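PDB 3F7W: putative fructosamine-3-kinase from Thermobifida fusca YX, which probably acts as a kinase of the fructosamine kinase family, which shares its ancestry with the protein kinases, although its own substrate is not established. Local coordinates for residues A[134-139]-A[146-151]; A[129-134]-A[151-156]. All coordinates share one frame; numbering follows the deposited sequence.

Contact 1 (A[134-139]-A[146-151])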
loop_
_atom_site.group_PDB
_atom_site.type_symbol
_atom_site.label_atom_id
_atom_site.label_comp_id
_atom_site.label_asym_id
_atom_site.label_seq_id
_atom_site.Cartn_x
_atom_site.Cartn_y
_atom_site.Cartn_z
ATOM N N ASP A 134 2.609 9.963 -7.799
ATOM C CA ASP A 134 3.791 10.839 -7.954
ATOM C C ASP A 134 4.728 10.692 -6.773
ATOM O O ASP A 134 4.403 11.075 -5.631
ATOM C CB ASP A 134 3.354 12.303 -8.104
ATOM C CG ASP A 134 4.524 13.239 -8.422
ATOM O OD1 ASP A 134 5.664 12.759 -8.604
ATOM O OD2 ASP A 134 4.286 14.449 -8.495
ATOM N N ASN A 135 5.867 10.065 -7.056
ATOM C CA ASN A 135 6.867 9.753 -6.065
ATOM C C ASN A 135 8.006 10.761 -6.017
ATOM O O ASN A 135 8.983 10.538 -5.301
ATOM C CB ASN A 135 7.412 8.334 -6.289
ATOM C CG ASN A 135 6.550 7.277 -5.630
ATOM O OD1 ASN A 135 5.734 7.572 -4.749
ATOM N ND2 ASN A 135 6.752 6.039 -6.017
ATOM N N THR A 136 7.868 11.879 -6.732
ATOM C CA THR A 136 8.886 12.951 -6.713
ATOM C C THR A 136 9.316 13.212 -5.283
ATOM O O THR A 136 8.480 13.518 -4.434
ATOM C CB THR A 136 8.380 14.259 -7.341
ATOM O OG1 THR A 136 7.967 13.999 -8.674
ATOM C CG2 THR A 136 9.490 15.337 -7.373
ATOM N N PRO A 137 10.617 13.041 -4.997
ATOM C CA PRO A 137 11.077 13.270 -3.629
ATOM C C PRO A 137 10.804 14.670 -3.131
ATOM O O PRO A 137 10.993 15.634 -3.884
ATOM C CB PRO A 137 12.582 12.986 -3.717
ATOM C CG PRO A 137 12.734 12.069 -4.870
ATOM C CD PRO A 137 11.690 12.501 -5.855
ATOM N N ARG A 138 10.369 14.767 -1.882
ATOM C CA ARG A 138 10.044 16.029 -1.226
ATOM C C ARG A 138 10.518 15.971 0.218
ATOM O O ARG A 138 10.601 14.901 0.816
ATOM C CB ARG A 138 8.531 16.302 -1.249
ATOM C CG ARG A 138 7.870 16.230 -2.598
ATOM C CD ARG A 138 8.365 17.324 -3.531
ATOM N NE ARG A 138 8.015 18.655 -3.062
ATOM C CZ ARG A 138 6.870 19.284 -3.330
ATOM N NH1 ARG A 138 5.914 18.703 -4.035
ATOM N NH2 ARG A 138 6.670 20.494 -2.864
ATOM N N SER A 139 10.811 17.131 0.786
ATOM C CA SER A 139 11.427 17.178 2.096
ATOM C C SER A 139 10.423 17.392 3.236
ATOM O O SER A 139 10.752 17.155 4.386
ATOM C CB SER A 139 12.485 18.293 2.109
ATOM O OG SER A 139 11.887 19.535 1.766
ATOM N N ALA A 146 -0.427 17.275 -0.074
ATOM C CA ALA A 146 -1.334 18.110 -0.865
ATOM C C ALA A 146 -1.100 17.913 -2.364
ATOM O O ALA A 146 -2.023 17.565 -3.101
ATOM C CB ALA A 146 -1.216 19.580 -0.473
ATOM N N GLU A 147 0.141 18.071 -2.803
ATOM C CA GLU A 147 0.455 18.187 -4.228
ATOM C C GLU A 147 0.580 16.832 -4.935
ATOM O O GLU A 147 0.263 16.718 -6.129
ATOM C CB GLU A 147 1.752 18.959 -4.414
ATOM C CG GLU A 147 1.710 20.379 -3.851
ATOM C CD GLU A 147 3.073 21.025 -3.770
ATOM O OE1 GLU A 147 3.938 20.680 -4.575
ATOM O OE2 GLU A 147 3.278 21.919 -2.928
ATOM N N GLN A 148 1.034 15.829 -4.193
ATOM C CA GLN A 148 1.299 14.483 -4.745
ATOM C C GLN A 148 0.366 13.358 -4.273
ATOM O O GLN A 148 0.329 12.292 -4.905
ATOM C CB GLN A 148 2.771 14.106 -4.487
ATOM C CG GLN A 148 3.687 15.078 -5.239
ATOM C CD GLN A 148 5.178 14.908 -4.985
ATOM O OE1 GLN A 148 5.887 15.906 -5.007
ATOM N NE2 GLN A 148 5.669 13.654 -4.784
ATOM N N ARG A 149 -0.372 13.571 -3.179
ATOM C CA ARG A 149 -1.281 12.550 -2.664
ATOM C C ARG A 149 -2.769 12.929 -2.687
ATOM O O ARG A 149 -3.630 12.036 -2.671
ATOM C CB ARG A 149 -0.843 12.085 -1.267
ATOM C CG ARG A 149 0.537 11.331 -1.244
ATOM C CD ARG A 149 0.443 9.981 -1.936
ATOM N NE ARG A 149 1.706 9.280 -2.052
ATOM C CZ ARG A 149 2.602 9.477 -3.023
ATOM N NH1 ARG A 149 2.403 10.394 -3.963
ATOM N NH2 ARG A 149 3.712 8.753 -3.050
ATOM N N ILE A 150 -3.072 14.232 -2.737
ATOM C CA ILE A 150 -4.462 14.701 -2.709
ATOM C C ILE A 150 -4.886 15.308 -4.041
ATOM O O ILE A 150 -5.835 14.821 -4.666
ATOM C CB ILE A 150 -4.720 15.713 -1.557
ATOM C CG1 ILE A 150 -4.436 15.068 -0.190
ATOM C CG2 ILE A 150 -6.199 16.238 -1.608
ATOM C CD1 ILE A 150 -5.291 13.836 0.110
ATOM N N LEU A 151 -4.209 16.374 -4.462
ATOM C CA LEU A 151 -4.707 17.175 -5.589
ATOM C C LEU A 151 -4.882 16.361 -6.886
ATOM O O LEU A 151 -5.900 16.499 -7.571
ATOM C CB LEU A 151 -3.834 18.418 -5.817
ATOM C CG LEU A 151 -4.049 19.566 -4.821
ATOM C CD1 LEU A 151 -3.021 20.728 -4.967
ATOM C CD2 LEU A 151 -5.464 20.116 -4.963
HETATM O O HOH W 1 -0.016 11.371 -7.434
HETATM O O HOH W 2 1.721 15.246 -8.482
HETATM O O HOH W 3 5.871 17.333 -7.622
HETATM O O HOH W 4 5.579 23.532 -2.702
#
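Gln148 lays its side chain against Asp134 and spends its amide on the backbone of the 134-139 loop. With CG anti to its carbonyl carbon and CD continuing extended (chi2 175°), the chain runs out from helix 141-159 alongside the Asp134 carboxylate; amide and carboxylate planes are stacked, 20° apart, and Asp134 OD2 lies 3.4 Å from Gln148 CG. The primary amide donates twice. Gln148 NE2 meets Thr136 O at 2.8 Å, almost straight and on a lone pair in the carbonyl plane, and it also reaches Asp134 O at 3.0 Å from above that carbonyl's plane. Arg149 NH1 approaches Asp134 O from the opposite face at 2.7 Å, so two donors hold this one oxygen. The same guanidinium sends NH2 to Asn135 OD1 (2.9 Å), nearly along the C=O axis but with a bent N-H angle of 132°, while Arg149 NH1 also bonds Gln148 O. Buried Asn135, whose ND2 is taken by Trp124 O, and buried Arg149 thus close the tight side, where His215 touches both.

The outer side is looser and wetter. Arg138, bent at chi2 and chi3, presents NH1 to Gln148 OE1 at 3.0 Å and forms a salt bridge in which NH1 and NH2 both converge on Glu147 OE1, NH1 at 2.8 Å, from one face of the exposed carboxylate. One water joins Asp134 OD2 to Glu147 O; a second donates to Gln148 OE1 and only weakly to Asp134 OD2, and another donates to Glu147 OE2. Within the loop, Asp134 OD1 accepts from Thr136 N and from Thr136 OG1, the first of these bonds defining an Asx turn, which holds the loop where the carbonyls of Asp134 and Thr136 both meet the Gln148 amide.

Contact 2 (A[129-134]-A[151-156])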
loop_
_atom_site.group_PDB
_atom_site.type_symbol
_atom_site.label_atom_id
_atom_site.label_comp_id
_atom_site.label_asym_id
_atom_site.label_seq_id
_atom_site.Cartn_x
_atom_site.Cartn_y
_atom_site.Cartn_z
ATOM N N GLY A 129 -2.771 1.045 -7.493
ATOM C CA GLY A 129 -3.413 0.209 -8.503
ATOM C C GLY A 129 -2.853 0.536 -9.883
ATOM O O GLY A 129 -1.637 0.610 -10.037
ATOM N N PRO A 130 -3.730 0.769 -10.869
ATOM C CA PRO A 130 -3.299 1.183 -12.203
ATOM C C PRO A 130 -3.080 2.692 -12.352
ATOM O O PRO A 130 -2.714 3.143 -13.444
ATOM C CB PRO A 130 -4.477 0.743 -13.087
ATOM C CG PRO A 130 -5.682 0.950 -12.228
ATOM C CD PRO A 130 -5.208 0.662 -10.774
ATOM N N LEU A 131 -3.314 3.486 -11.302
ATOM C CA LEU A 131 -3.180 4.933 -11.434
ATOM C C LEU A 131 -1.761 5.362 -11.131
ATOM O O LEU A 131 -1.177 4.871 -10.140
ATOM C CB LEU A 131 -4.111 5.702 -10.475
ATOM C CG LEU A 131 -5.607 5.617 -10.728
ATOM C CD1 LEU A 131 -6.378 6.350 -9.575
ATOM C CD2 LEU A 131 -5.920 6.180 -12.092
ATOM N N PRO A 132 -1.220 6.305 -11.907
ATOM C CA PRO A 132 0.053 6.911 -11.507
ATOM C C PRO A 132 -0.018 7.513 -10.095
ATOM O O PRO A 132 -1.078 8.036 -9.668
ATOM C CB PRO A 132 0.266 8.000 -12.549
ATOM C CG PRO A 132 -0.454 7.483 -13.756
ATOM C CD PRO A 132 -1.713 6.900 -13.167
HETATM N N MSE A 133 1.101 7.397 -9.390
HETATM C CA MSE A 133 1.261 7.947 -8.053
HETATM C C MSE A 133 2.633 8.655 -8.044
HETATM O O MSE A 133 3.666 8.014 -8.238
HETATM C CB MSE A 133 1.181 6.871 -6.952
HETATM C CG MSE A 133 1.339 7.477 -5.530
HETATM SE SE MSE A 133 1.309 6.159 -4.131
HETATM C CE MSE A 133 3.001 5.290 -4.553
ATOM N N ASP A 134 2.609 9.963 -7.799
ATOM C CA ASP A 134 3.791 10.839 -7.954
ATOM C C ASP A 134 4.728 10.692 -6.773
ATOM O O ASP A 134 4.403 11.075 -5.631
ATOM C CB ASP A 134 3.354 12.303 -8.104
ATOM C CG ASP A 134 4.524 13.239 -8.422
ATOM O OD1 ASP A 134 5.664 12.759 -8.604
ATOM O OD2 ASP A 134 4.286 14.449 -8.495
ATOM N N LEU A 151 -4.209 16.374 -4.462
ATOM C CA LEU A 151 -4.707 17.175 -5.589
ATOM C C LEU A 151 -4.882 16.361 -6.886
ATOM O O LEU A 151 -5.900 16.499 -7.571
ATOM C CB LEU A 151 -3.834 18.418 -5.817
ATOM C CG LEU A 151 -4.049 19.566 -4.821
ATOM C CD1 LEU A 151 -3.021 20.728 -4.967
ATOM C CD2 LEU A 151 -5.464 20.116 -4.963
ATOM N N PRO A 152 -3.893 15.532 -7.246
ATOM C CA PRO A 152 -4.058 14.794 -8.503
ATOM C C PRO A 152 -5.343 13.936 -8.576
ATOM O O PRO A 152 -6.017 13.935 -9.614
ATOM C CB PRO A 152 -2.756 13.973 -8.609
ATOM C CG PRO A 152 -1.783 14.693 -7.769
ATOM C CD PRO A 152 -2.588 15.266 -6.624
ATOM N N TYR A 153 -5.710 13.276 -7.477
ATOM C CA TYR A 153 -6.885 12.386 -7.447
ATOM C C TYR A 153 -8.169 13.201 -7.289
ATOM O O TYR A 153 -9.206 12.828 -7.810
ATOM C CB TYR A 153 -6.746 11.347 -6.313
ATOM C CG TYR A 153 -5.415 10.644 -6.450
ATOM C CD1 TYR A 153 -5.204 9.755 -7.504
ATOM C CD2 TYR A 153 -4.344 10.945 -5.624
ATOM C CE1 TYR A 153 -3.968 9.145 -7.698
ATOM C CE2 TYR A 153 -3.086 10.329 -5.802
ATOM C CZ TYR A 153 -2.918 9.444 -6.863
ATOM O OH TYR A 153 -1.712 8.848 -7.113
ATOM N N LEU A 154 -8.088 14.300 -6.552
ATOM C CA LEU A 154 -9.216 15.242 -6.453
ATOM C C LEU A 154 -9.618 15.787 -7.834
ATOM O O LEU A 154 -10.803 15.773 -8.204
ATOM C CB LEU A 154 -8.875 16.385 -5.497
ATOM C CG LEU A 154 -9.976 17.423 -5.212
ATOM C CD1 LEU A 154 -11.133 16.731 -4.451
ATOM C CD2 LEU A 154 -9.388 18.581 -4.380
ATOM N N ARG A 155 -8.629 16.251 -8.597
ATOM C CA ARG A 155 -8.879 16.777 -9.935
ATOM C C ARG A 155 -9.406 15.695 -10.866
ATOM O O ARG A 155 -10.326 15.935 -11.643
ATOM C CB ARG A 155 -7.617 17.408 -10.541
ATOM C CG ARG A 155 -7.000 18.541 -9.714
ATOM C CD ARG A 155 -7.869 19.785 -9.670
ATOM N NE ARG A 155 -7.302 20.782 -8.757
ATOM C CZ ARG A 155 -7.944 21.370 -7.751
ATOM N NH1 ARG A 155 -9.217 21.112 -7.498
ATOM N NH2 ARG A 155 -7.298 22.259 -7.003
ATOM N N ARG A 156 -8.840 14.498 -10.773
ATOM C CA ARG A 156 -9.280 13.397 -11.618
ATOM C C ARG A 156 -10.746 13.030 -11.337
ATOM O O ARG A 156 -11.530 12.870 -12.264
ATOM C CB ARG A 156 -8.386 12.175 -11.415
ATOM C CG ARG A 156 -8.693 11.081 -12.378
ATOM C CD ARG A 156 -7.850 9.861 -12.118
ATOM N NE ARG A 156 -8.287 8.806 -13.012
ATOM C CZ ARG A 156 -7.885 8.673 -14.275
ATOM N NH1 ARG A 156 -7.025 9.528 -14.809
ATOM N NH2 ARG A 156 -8.359 7.674 -15.010
HETATM O O HOH W 1 -0.016 11.371 -7.434
#
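Tyr153 reaches from helix 141-159 to the short strand 131-133 and donates its hydroxyl to the backbone: Tyr153 OH lies 2.8 Å from Pro132 O, in the carbonyl plane and on a lone pair. A water donates to Tyr153 OH at 3.1 Å and accepts from Asp134 N at 3.0 Å, so the hydroxyl is tied to two consecutive peptide groups, directly to Pro132 O and through the water to Asp134 N. The hydroxyl also packs against the residue between, at 3.2 Å from Met133 CA, with Met133 CB and CG slightly farther off. Met133, present as selenomethionine, leads the end of its side chain away from the helix. On the ring itself, Leu131 CD1 sits 4.1 Å from Tyr153 CE1, an oblique apolar contact between side chains that slide past each other in opposite directions. The other methyl of this leucine, CD2, lies over one face of the Arg156 guanidinium, 3.6 Å above its plane and offset toward the rim. Arg156 gets there by an extended chain, with CG anti to its backbone N (chi1 -173°).

In the next shell, His261 meets the Tyr153 ring with planes at about 65°, and Leu264 touches the same side chain. A phenylalanine in place of Tyr153 would probably leave Pro132 O without this donor and take from the water one of its two acceptors.

Strand and helix run roughly antiparallel, their axes 152° apart in direction and 10.3 Å at closest approach, a separation bridged by side chains. Strand 131-133 pairs antiparallel with strand 126-128 through Met133 and Gly126, and helix 251-270 packs on Leu131 through Cys268 and Leu269, while helix 165-176 packs on Leu154 of helix 141-159.

How the contacts relate
Contacts 1 and 2 are successive fastenings of one chain segment to helix 141-159, with centres about 10 Å apart. Contact 1 is nested in the loop that contact 2 closes, and Asp134 belongs to both. Asp134 ends the strand side of one and begins the loop side of the other. They meet directly where Arg149 CZ lies 3.4 Å from Met133 CG and Glu147 O lies 3.2 Å from Pro152 CD. One water ties them further, accepting from Asp134 N and donating to both Gln148 O and Tyr153 OH. A bound PEG, probably from crystallisation, lies about 4 Å from the side chains of Asp134 and Pro132; it does not by itself identify a substrate site.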